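Local coordinates for protein putative DNA helicase (Lactobacillus plantarum, PDB 3DMN) that is of unknown function but, as a UvrD-like helicase C-terminal domain of the P-loop NTPase clan, probably serves an ATP-driven DNA helicase, at residues Y5-I11 with A144-L148; L34-V39 with A166-N171; E86-I91 with P100-P106. One frame throughout, in Å; residues are numbered along the deposited sequence.

Interaction 1 of 3, residues Y5-I11 with A144-L148; sequences YRSTQQI and AMHEL
Ser7, Thr8 and Ile11 dock the start of helix 9-16 onto the turn at Met145 and His146 where strand 147-153 begins. Ser7 OG donates to Ala144 O at 2.6 Å, somewhat tilted from the carbonyl plane, and Thr8 N reaches Met145 O at 3.1 Å, nearly in line with that C=O. Thr8 is also the N-cap: OG1, placed between its backbone N and carbonyl carbon (chi1 61°), accepts from Ile11 N at 3.1 Å and donates to a water that in turn donates to His146 O. Replacing Thr8 with alanine would probably leave Ile11 N without its cap and break the water link to the corner. Ile11 CD1 packs against the corner backbone, 3.6 Å from His146 C and 4.0 Å from Ala144 CB, while Ile11 CG1 meets Leu148 CB. Met145 is a selenomethionine; its SE lies 3.7 Å from Tyr5 CB and 5.5 Å from the ring centroid of Tyr5, an oblique Met-aromatic contact. His146 ND1 is hydrogen-bonded to Asp116 OD1, outside the two segments. Carbonyls of Ala144, Met145 and His146 are thus matched by a hydroxyl, an N-H and a water, tying the helix start to the strand entry.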
loop_
_atom_site.group_PDB
_atom_site.type_symbol
_atom_site.label_atom_id
_atom_site.label_comp_id
_atom_site.label_asym_id
_atom_site.label_seq_id
_atom_site.Cartn_x
_atom_site.Cartn_y
_atom_site.Cartn_z
ATOM N N TYR A 5 6.520 -6.653 16.687
ATOM C CA TYR A 5 6.992 -6.487 15.311
ATOM C C TYR A 5 7.518 -5.078 15.078
ATOM O O TYR A 5 6.908 -4.098 15.526
ATOM C CB TYR A 5 5.855 -6.731 14.314
ATOM C CG TYR A 5 5.460 -8.180 14.186
ATOM C CD1 TYR A 5 6.162 -9.041 13.337
ATOM C CD2 TYR A 5 4.396 -8.698 14.935
ATOM C CE1 TYR A 5 5.799 -10.391 13.216
ATOM C CE2 TYR A 5 4.024 -10.025 14.830
ATOM C CZ TYR A 5 4.730 -10.874 13.968
ATOM O OH TYR A 5 4.364 -12.201 13.865
ATOM N N ARG A 6 8.617 -4.981 14.332
ATOM C CA ARG A 6 9.152 -3.677 13.916
ATOM C C ARG A 6 9.508 -3.679 12.431
ATOM O O ARG A 6 10.029 -4.685 11.914
ATOM C CB ARG A 6 10.366 -3.322 14.755
ATOM C CG ARG A 6 10.000 -2.567 16.007
ATOM C CD ARG A 6 10.776 -3.048 17.215
ATOM N NE ARG A 6 10.901 -2.002 18.235
ATOM C CZ ARG A 6 9.887 -1.460 18.915
ATOM N NH1 ARG A 6 10.135 -0.517 19.819
ATOM N NH2 ARG A 6 8.631 -1.846 18.699
ATOM N N SER A 7 9.215 -2.566 11.757
ATOM C CA SER A 7 9.541 -2.424 10.354
ATOM C C SER A 7 11.003 -2.046 10.209
ATOM O O SER A 7 11.716 -1.769 11.201
ATOM C CB SER A 7 8.707 -1.349 9.645
ATOM O OG SER A 7 7.305 -1.484 9.826
ATOM N N THR A 8 11.446 -2.037 8.961
ATOM C CA THR A 8 12.793 -1.579 8.630
ATOM C C THR A 8 12.893 -0.103 8.974
ATOM O O THR A 8 11.889 0.607 9.014
ATOM C CB THR A 8 13.059 -1.689 7.125
ATOM O OG1 THR A 8 12.125 -0.873 6.422
ATOM C CG2 THR A 8 12.996 -3.182 6.647
ATOM N N GLN A 9 14.125 0.350 9.200
ATOM C CA GLN A 9 14.329 1.794 9.384
ATOM C C GLN A 9 13.755 2.637 8.240
ATOM O O GLN A 9 13.264 3.746 8.466
ATOM C CB GLN A 9 15.817 2.071 9.483
ATOM C CG GLN A 9 16.084 3.570 9.686
ATOM C CD GLN A 9 17.514 3.826 10.082
ATOM O OE1 GLN A 9 18.445 3.159 9.606
ATOM N NE2 GLN A 9 17.702 4.798 10.967
ATOM N N GLN A 10 13.848 2.128 7.018
ATOM C CA GLN A 10 13.375 2.865 5.836
ATOM C C GLN A 10 11.872 3.114 5.945
ATOM O O GLN A 10 11.396 4.234 5.720
ATOM C CB GLN A 10 13.726 2.088 4.562
ATOM C CG GLN A 10 15.215 2.222 4.184
ATOM C CD GLN A 10 16.166 1.458 5.058
ATOM O OE1 GLN A 10 15.801 0.515 5.769
ATOM N NE2 GLN A 10 17.412 1.875 5.015
ATOM N N ILE A 11 11.122 2.061 6.266
ATOM C CA ILE A 11 9.656 2.196 6.393
ATOM C C ILE A 11 9.296 3.056 7.608
ATOM O O ILE A 11 8.424 3.911 7.513
ATOM C CB ILE A 11 9.007 0.776 6.435
ATOM C CG1 ILE A 11 9.165 0.162 5.052
ATOM C CG2 ILE A 11 7.544 0.819 6.857
ATOM C CD1 ILE A 11 8.829 -1.274 5.010
ATOM N N ALA A 144 3.402 -2.403 6.860
ATOM C CA ALA A 144 4.501 -3.047 6.103
ATOM C C ALA A 144 5.708 -3.245 6.967
ATOM O O ALA A 144 6.224 -2.282 7.584
ATOM C CB ALA A 144 4.934 -2.166 4.886
HETATM N N MSE A 145 6.209 -4.474 6.954
HETATM C CA MSE A 145 7.391 -4.800 7.745
HETATM C C MSE A 145 8.651 -4.583 6.922
HETATM O O MSE A 145 9.633 -4.011 7.434
HETATM C CB MSE A 145 7.315 -6.226 8.308
HETATM C CG MSE A 145 6.206 -6.408 9.305
HETATM SE SE MSE A 145 6.369 -5.251 10.911
HETATM C CE MSE A 145 4.996 -3.886 10.515
ATOM N N HIS A 146 8.643 -5.015 5.663
ATOM C CA HIS A 146 9.897 -5.129 4.895
ATOM C C HIS A 146 9.880 -4.360 3.560
ATOM O O HIS A 146 10.881 -3.765 3.180
ATOM C CB HIS A 146 10.283 -6.616 4.709
ATOM C CG HIS A 146 10.376 -7.367 6.020
ATOM N ND1 HIS A 146 9.678 -8.536 6.282
ATOM C CD2 HIS A 146 11.040 -7.071 7.165
ATOM C CE1 HIS A 146 9.923 -8.929 7.519
ATOM N NE2 HIS A 146 10.755 -8.066 8.074
ATOM N N GLU A 147 8.735 -4.343 2.877
ATOM C CA GLU A 147 8.601 -3.641 1.585
ATOM C C GLU A 147 7.301 -2.844 1.584
ATOM O O GLU A 147 6.275 -3.341 1.983
ATOM C CB GLU A 147 8.565 -4.660 0.448
ATOM C CG GLU A 147 8.869 -4.058 -0.926
ATOM C CD GLU A 147 10.381 -3.819 -1.143
ATOM O OE1 GLU A 147 11.198 -4.428 -0.406
ATOM O OE2 GLU A 147 10.749 -3.058 -2.070
ATOM N N LEU A 148 7.397 -1.601 1.139
ATOM C CA LEU A 148 6.224 -0.721 1.092
ATOM C C LEU A 148 6.185 -0.006 -0.248
ATOM O O LEU A 148 7.160 0.645 -0.646
ATOM C CB LEU A 148 6.291 0.288 2.239
ATOM C CG LEU A 148 5.243 1.403 2.223
ATOM C CD1 LEU A 148 3.820 0.821 2.382
ATOM C CD2 LEU A 148 5.561 2.511 3.305
HETATM O O HOH W 1 12.243 -1.404 3.743
#

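Interaction 2 of 3, residues L34-V39 with A166-N171; sequences LPNVVV and ALYTLN
Val37 sits at the middle of the contact, with a different neighbour for each methyl: CG2 lies 3.5 Å from Tyr168 CD1, meeting the ring obliquely, and CG1 lies 3.8 Å from Leu170 CD1. The same methyl, Leu170 CD1, also meets Val39 CG2, so Tyr168, Val37, Leu170 and Val39 form one apolar row, to which Leu156 adds its side chain from a loop. Tyr168 owes its place beside Val37 to a first torsion of 63°, which sets CG between its backbone N and carbonyl carbon. Backbone bonds hold the row in register: Thr169 N to Pro35 O, Val37 N to Thr169 O, and Asn171 N to Val37 O at 2.8 Å. They pair Asn36 and Val37 with Thr169 and Leu170 in parallel, adding an edge strand to the sheet, consistent with the RecA-like core of UvrD-type helicases. Where the backbone ladder stops, Asn171 continues it with its side chain: OD1 accepts from Val39 N at 2.8 Å, in the carbonyl plane and almost straight at 169°. On the other face Thr169 OG1 lies 3.3 Å from Asn36 CB, and a water joins that hydroxyl to Val37 O. Before the strand, Leu34 spreads its two methyls over Ala166 O and Leu167 O, with CD1 4.1 Å from Thr169 CG2. Farther out, Asn36 ND2 bonds to Thr149 OG1 on the neighbouring strand 147-153, and Phe14 of helix 9-16 packs on Pro35.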
loop_
_atom_site.group_PDB
_atom_site.type_symbol
_atom_site.label_atom_id
_atom_site.label_comp_id
_atom_site.label_asym_id
_atom_site.label_seq_id
_atom_site.Cartn_x
_atom_site.Cartn_y
_atom_site.Cartn_z
ATOM N N LEU A 34 14.086 1.505 0.237
ATOM C CA LEU A 34 13.234 2.693 0.414
ATOM C C LEU A 34 11.830 2.392 -0.117
ATOM O O LEU A 34 11.700 1.735 -1.161
ATOM C CB LEU A 34 13.771 3.889 -0.366
ATOM C CG LEU A 34 15.076 4.497 0.138
ATOM C CD1 LEU A 34 15.558 5.573 -0.849
ATOM C CD2 LEU A 34 14.930 5.044 1.541
ATOM N N PRO A 35 10.777 2.861 0.600
ATOM C CA PRO A 35 9.414 2.755 0.001
ATOM C C PRO A 35 9.394 3.339 -1.390
ATOM O O PRO A 35 10.102 4.312 -1.680
ATOM C CB PRO A 35 8.541 3.581 0.944
ATOM C CG PRO A 35 9.277 3.452 2.304
ATOM C CD PRO A 35 10.758 3.484 1.936
ATOM N N ASN A 36 8.662 2.684 -2.278
ATOM C CA ASN A 36 8.544 3.192 -3.658
ATOM C C ASN A 36 7.160 3.721 -3.912
ATOM O O ASN A 36 6.176 3.028 -3.681
ATOM C CB ASN A 36 9.014 2.186 -4.733
ATOM C CG ASN A 36 8.142 0.952 -4.850
ATOM O OD1 ASN A 36 7.701 0.603 -5.968
ATOM N ND2 ASN A 36 7.921 0.263 -3.749
ATOM N N VAL A 37 7.114 4.966 -4.381
ATOM C CA VAL A 37 5.849 5.625 -4.702
ATOM C C VAL A 37 5.749 5.714 -6.228
ATOM O O VAL A 37 6.718 6.101 -6.913
ATOM C CB VAL A 37 5.830 7.049 -4.082
ATOM C CG1 VAL A 37 4.564 7.819 -4.500
ATOM C CG2 VAL A 37 5.926 6.929 -2.545
ATOM N N VAL A 38 4.575 5.359 -6.750
ATOM C CA VAL A 38 4.379 5.442 -8.209
ATOM C C VAL A 38 3.094 6.166 -8.439
ATOM O O VAL A 38 2.051 5.754 -7.939
ATOM C CB VAL A 38 4.349 4.064 -8.883
ATOM C CG1 VAL A 38 4.294 4.231 -10.396
ATOM C CG2 VAL A 38 5.579 3.263 -8.498
ATOM N N VAL A 39 3.184 7.255 -9.206
ATOM C CA VAL A 39 1.998 8.052 -9.542
ATOM C C VAL A 39 1.630 7.742 -10.977
ATOM O O VAL A 39 2.490 7.817 -11.865
ATOM C CB VAL A 39 2.239 9.553 -9.348
ATOM C CG1 VAL A 39 1.018 10.380 -9.835
ATOM C CG2 VAL A 39 2.548 9.840 -7.857
ATOM N N ALA A 166 14.175 12.280 0.277
ATOM C CA ALA A 166 15.225 11.264 0.408
ATOM C C ALA A 166 14.695 9.896 0.910
ATOM O O ALA A 166 15.350 8.853 0.746
ATOM C CB ALA A 166 16.316 11.760 1.358
ATOM N N LEU A 167 13.553 9.937 1.589
ATOM C CA LEU A 167 13.027 8.737 2.299
ATOM C C LEU A 167 12.247 7.785 1.418
ATOM O O LEU A 167 11.770 6.744 1.885
ATOM C CB LEU A 167 12.158 9.165 3.497
ATOM C CG LEU A 167 12.939 9.918 4.591
ATOM C CD1 LEU A 167 11.977 10.394 5.679
ATOM C CD2 LEU A 167 13.993 9.033 5.225
ATOM N N TYR A 168 12.030 8.156 0.165
ATOM C CA TYR A 168 11.336 7.251 -0.738
ATOM C C TYR A 168 11.759 7.483 -2.158
ATOM O O TYR A 168 12.362 8.538 -2.457
ATOM C CB TYR A 168 9.805 7.433 -0.604
ATOM C CG TYR A 168 9.288 8.800 -0.990
ATOM C CD1 TYR A 168 8.715 9.001 -2.257
ATOM C CD2 TYR A 168 9.296 9.874 -0.079
ATOM C CE1 TYR A 168 8.185 10.258 -2.621
ATOM C CE2 TYR A 168 8.779 11.137 -0.441
ATOM C CZ TYR A 168 8.213 11.303 -1.711
ATOM O OH TYR A 168 7.659 12.504 -2.132
ATOM N N THR A 169 11.440 6.523 -3.044
ATOM C CA THR A 169 11.646 6.743 -4.476
ATOM C C THR A 169 10.322 7.109 -5.143
ATOM O O THR A 169 9.247 6.698 -4.685
ATOM C CB THR A 169 12.272 5.535 -5.178
ATOM O OG1 THR A 169 11.340 4.446 -5.184
ATOM C CG2 THR A 169 13.600 5.137 -4.470
ATOM N N LEU A 170 10.418 7.910 -6.207
ATOM C CA LEU A 170 9.240 8.377 -6.922
ATOM C C LEU A 170 9.367 8.010 -8.392
ATOM O O LEU A 170 10.331 8.419 -9.072
ATOM C CB LEU A 170 9.071 9.893 -6.759
ATOM C CG LEU A 170 7.859 10.501 -7.466
ATOM C CD1 LEU A 170 6.566 9.979 -6.846
ATOM C CD2 LEU A 170 7.932 12.049 -7.405
ATOM N N ASN A 171 8.378 7.269 -8.889
ATOM C CA ASN A 171 8.335 6.876 -10.310
ATOM C C ASN A 171 9.667 6.332 -10.818
ATOM O O ASN A 171 10.138 6.739 -11.894
ATOM C CB ASN A 171 7.867 8.038 -11.178
ATOM C CG ASN A 171 6.500 8.500 -10.809
ATOM O OD1 ASN A 171 5.715 7.725 -10.315
ATOM N ND2 ASN A 171 6.197 9.785 -11.057
HETATM O O HOH W 2 9.248 4.676 -7.250
#

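Interaction 3 of 3, residues E86-I91 with P100-P106; sequences EQVTLI and PGVIVVP. With ACT (acetate ion), chain F; ACT (acetate ion), chain C.
Val104 and Ile91 anchor the two apolar patches of this parallel strand pair, one on each face. On the first, Val104 CG2 meets Val88 CG1 at 3.6 Å while its other methyl, CG1, faces Leu90 CD1 at 3.8 Å; the leucine's CG stands anti to its backbone N (chi1 170°), bringing that methyl over the neighbouring strand. Helix 71-82 lies against this face through Cys74 and Thr78. On the second, Ile91 splits its branches: CG2 touches Ile103 CG2 at 3.7 Å, and CD1 rests against both methyls of Val105. Between the patches runs the backbone ladder, Thr89 N to Val102 O at 2.7 Å, Val104 N to Thr89 O, and Ile91 N to Val104 O. It is less regular at its start, where Val102 N bonds to Gln87 O at an N-H...O angle of only 138°. Strand 102-106 also pairs with 64-68, which makes 88-90 one of the two edge strands within the chain. Thr89 OG1 turns to the connecting loop and bonds to Leu98 O. Along the far side of 88-90, Val88 N donates to one acetate O at 3.0 Å and Leu90 N to the O of a second acetate at 2.9 Å. These ions, probably from the crystallisation liquor, appear to sit where a further strand could present carbonyls, which suggests that backbone N-H groups along this edge can donate to small acceptors from solution.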
loop_
_atom_site.group_PDB
_atom_site.type_symbol
_atom_site.label_atom_id
_atom_site.label_comp_id
_atom_site.label_asym_id
_atom_site.label_seq_id
_atom_site.Cartn_x
_atom_site.Cartn_y
_atom_site.Cartn_z
ATOM N N GLU A 86 -4.961 -12.339 -12.080
ATOM C CA GLU A 86 -4.406 -12.537 -10.723
ATOM C C GLU A 86 -5.353 -13.431 -9.944
ATOM O O GLU A 86 -6.588 -13.359 -10.127
ATOM C CB GLU A 86 -4.291 -11.213 -9.975
ATOM C CG GLU A 86 -3.349 -10.202 -10.638
ATOM C CD GLU A 86 -1.846 -10.476 -10.451
ATOM O OE1 GLU A 86 -1.434 -11.474 -9.813
ATOM O OE2 GLU A 86 -1.055 -9.630 -10.942
ATOM N N GLN A 87 -4.791 -14.197 -9.005
ATOM C CA GLN A 87 -5.616 -14.887 -8.002
ATOM C C GLN A 87 -5.812 -13.874 -6.895
ATOM O O GLN A 87 -4.822 -13.396 -6.351
ATOM C CB GLN A 87 -4.868 -16.105 -7.438
ATOM C CG GLN A 87 -5.734 -17.044 -6.619
ATOM C CD GLN A 87 -4.974 -18.319 -6.204
ATOM O OE1 GLN A 87 -3.748 -18.314 -6.056
ATOM N NE2 GLN A 87 -5.708 -19.400 -6.034
ATOM N N VAL A 88 -7.052 -13.497 -6.629
ATOM C CA VAL A 88 -7.328 -12.397 -5.661
ATOM C C VAL A 88 -8.314 -12.848 -4.600
ATOM O O VAL A 88 -9.339 -13.528 -4.891
ATOM C CB VAL A 88 -7.907 -11.169 -6.342
ATOM C CG1 VAL A 88 -7.904 -9.956 -5.334
ATOM C CG2 VAL A 88 -7.074 -10.846 -7.560
ATOM N N THR A 89 -7.987 -12.483 -3.357
ATOM C CA THR A 89 -8.884 -12.720 -2.232
ATOM C C THR A 89 -9.160 -11.367 -1.584
ATOM O O THR A 89 -8.264 -10.772 -0.972
ATOM C CB THR A 89 -8.247 -13.667 -1.223
ATOM O OG1 THR A 89 -8.066 -14.941 -1.843
ATOM C CG2 THR A 89 -9.141 -13.824 0.017
ATOM N N LEU A 90 -10.394 -10.891 -1.736
ATOM C CA LEU A 90 -10.800 -9.663 -1.084
ATOM C C LEU A 90 -11.260 -10.099 0.295
ATOM O O LEU A 90 -12.311 -10.775 0.446
ATOM C CB LEU A 90 -11.879 -8.952 -1.898
ATOM C CG LEU A 90 -12.573 -7.762 -1.227
ATOM C CD1 LEU A 90 -11.537 -6.860 -0.731
ATOM C CD2 LEU A 90 -13.484 -7.063 -2.197
ATOM N N ILE A 91 -10.392 -9.814 1.280
ATOM C CA ILE A 91 -10.517 -10.435 2.623
ATOM C C ILE A 91 -11.659 -9.845 3.382
ATOM O O ILE A 91 -11.969 -8.653 3.252
ATOM C CB ILE A 91 -9.195 -10.470 3.500
ATOM C CG1 ILE A 91 -8.808 -9.084 4.035
ATOM C CG2 ILE A 91 -8.047 -11.217 2.756
ATOM C CD1 ILE A 91 -7.971 -9.120 5.325
ATOM N N PRO A 100 -4.362 -18.319 -1.201
ATOM C CA PRO A 100 -3.034 -17.739 -0.939
ATOM C C PRO A 100 -2.214 -17.473 -2.189
ATOM O O PRO A 100 -1.323 -18.261 -2.569
ATOM C CB PRO A 100 -2.411 -18.744 -0.000
ATOM C CG PRO A 100 -3.591 -19.130 0.806
ATOM C CD PRO A 100 -4.630 -19.398 -0.249
ATOM N N GLY A 101 -2.638 -16.380 -2.830
ATOM C CA GLY A 101 -2.014 -15.610 -3.906
ATOM C C GLY A 101 -2.126 -14.159 -3.425
ATOM O O GLY A 101 -1.356 -13.774 -2.558
ATOM N N VAL A 102 -3.122 -13.381 -3.894
ATOM C CA VAL A 102 -3.143 -11.924 -3.581
ATOM C C VAL A 102 -4.236 -11.527 -2.569
ATOM O O VAL A 102 -5.419 -11.691 -2.855
ATOM C CB VAL A 102 -3.320 -11.099 -4.894
ATOM C CG1 VAL A 102 -3.240 -9.614 -4.652
ATOM C CG2 VAL A 102 -2.289 -11.515 -5.948
ATOM N N ILE A 103 -3.873 -10.945 -1.420
ATOM C CA ILE A 103 -4.920 -10.475 -0.494
ATOM C C ILE A 103 -5.139 -8.983 -0.713
ATOM O O ILE A 103 -4.173 -8.222 -0.819
ATOM C CB ILE A 103 -4.669 -10.723 1.050
ATOM C CG1 ILE A 103 -3.390 -10.084 1.511
ATOM C CG2 ILE A 103 -4.757 -12.217 1.411
ATOM C CD1 ILE A 103 -3.107 -10.319 2.974
ATOM N N VAL A 104 -6.414 -8.603 -0.794
ATOM C CA VAL A 104 -6.828 -7.207 -0.849
ATOM C C VAL A 104 -7.613 -6.967 0.445
ATOM O O VAL A 104 -8.611 -7.688 0.715
ATOM C CB VAL A 104 -7.719 -6.920 -2.116
ATOM C CG1 VAL A 104 -8.196 -5.482 -2.022
ATOM C CG2 VAL A 104 -6.886 -7.088 -3.384
ATOM N N VAL A 105 -7.178 -5.969 1.208
ATOM C CA VAL A 105 -7.546 -5.800 2.609
ATOM C C VAL A 105 -8.097 -4.369 2.733
ATOM O O VAL A 105 -7.360 -3.417 2.534
ATOM C CB VAL A 105 -6.216 -5.898 3.567
ATOM C CG1 VAL A 105 -6.542 -5.736 5.058
ATOM C CG2 VAL A 105 -5.426 -7.198 3.354
ATOM N N PRO A 106 -9.392 -4.211 3.084
ATOM C CA PRO A 106 -9.789 -2.809 3.434
ATOM C C PRO A 106 -9.087 -2.336 4.703
ATOM O O PRO A 106 -8.856 -3.139 5.607
ATOM C CB PRO A 106 -11.276 -2.934 3.739
ATOM C CG PRO A 106 -11.687 -4.222 3.085
ATOM C CD PRO A 106 -10.524 -5.146 3.177
HETATM C C ACT F . -12.499 -12.712 -3.659
HETATM O O ACT F . -12.389 -12.859 -2.415
HETATM O OXT ACT F . -12.601 -13.749 -4.356
HETATM C CH3 ACT F . -12.591 -11.372 -4.284
HETATM C C ACT C . -9.559 -15.767 -8.020
HETATM O O ACT C . -9.249 -14.612 -8.371
HETATM O OXT ACT C . -8.888 -16.250 -7.086
HETATM C CH3 ACT C . -10.647 -16.507 -8.620
#

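In the fold
All three contacts bear on one seven-stranded parallel sheet, ordered 88-90, 102-106, 64-68, 118-121, 147-153, 36-40, 169-170. Interactions 2 and 3 join its two outermost strands to their neighbours on opposite sides of the chain's centre, their own centres about 24 Å apart. Interaction 1 lies at the entry to strand 147-153, its centre about 14 Å from that of interaction 2, and the two touch where Leu148 O lies 3.0 Å from Asn36 N, a probable hydrogen bond. Their segments alternate along the chain, whereas interaction 3, a local pairing, is nested inside both loops. The N- and C-terminal parts of this domain are thereby laced together near one edge of the sheet.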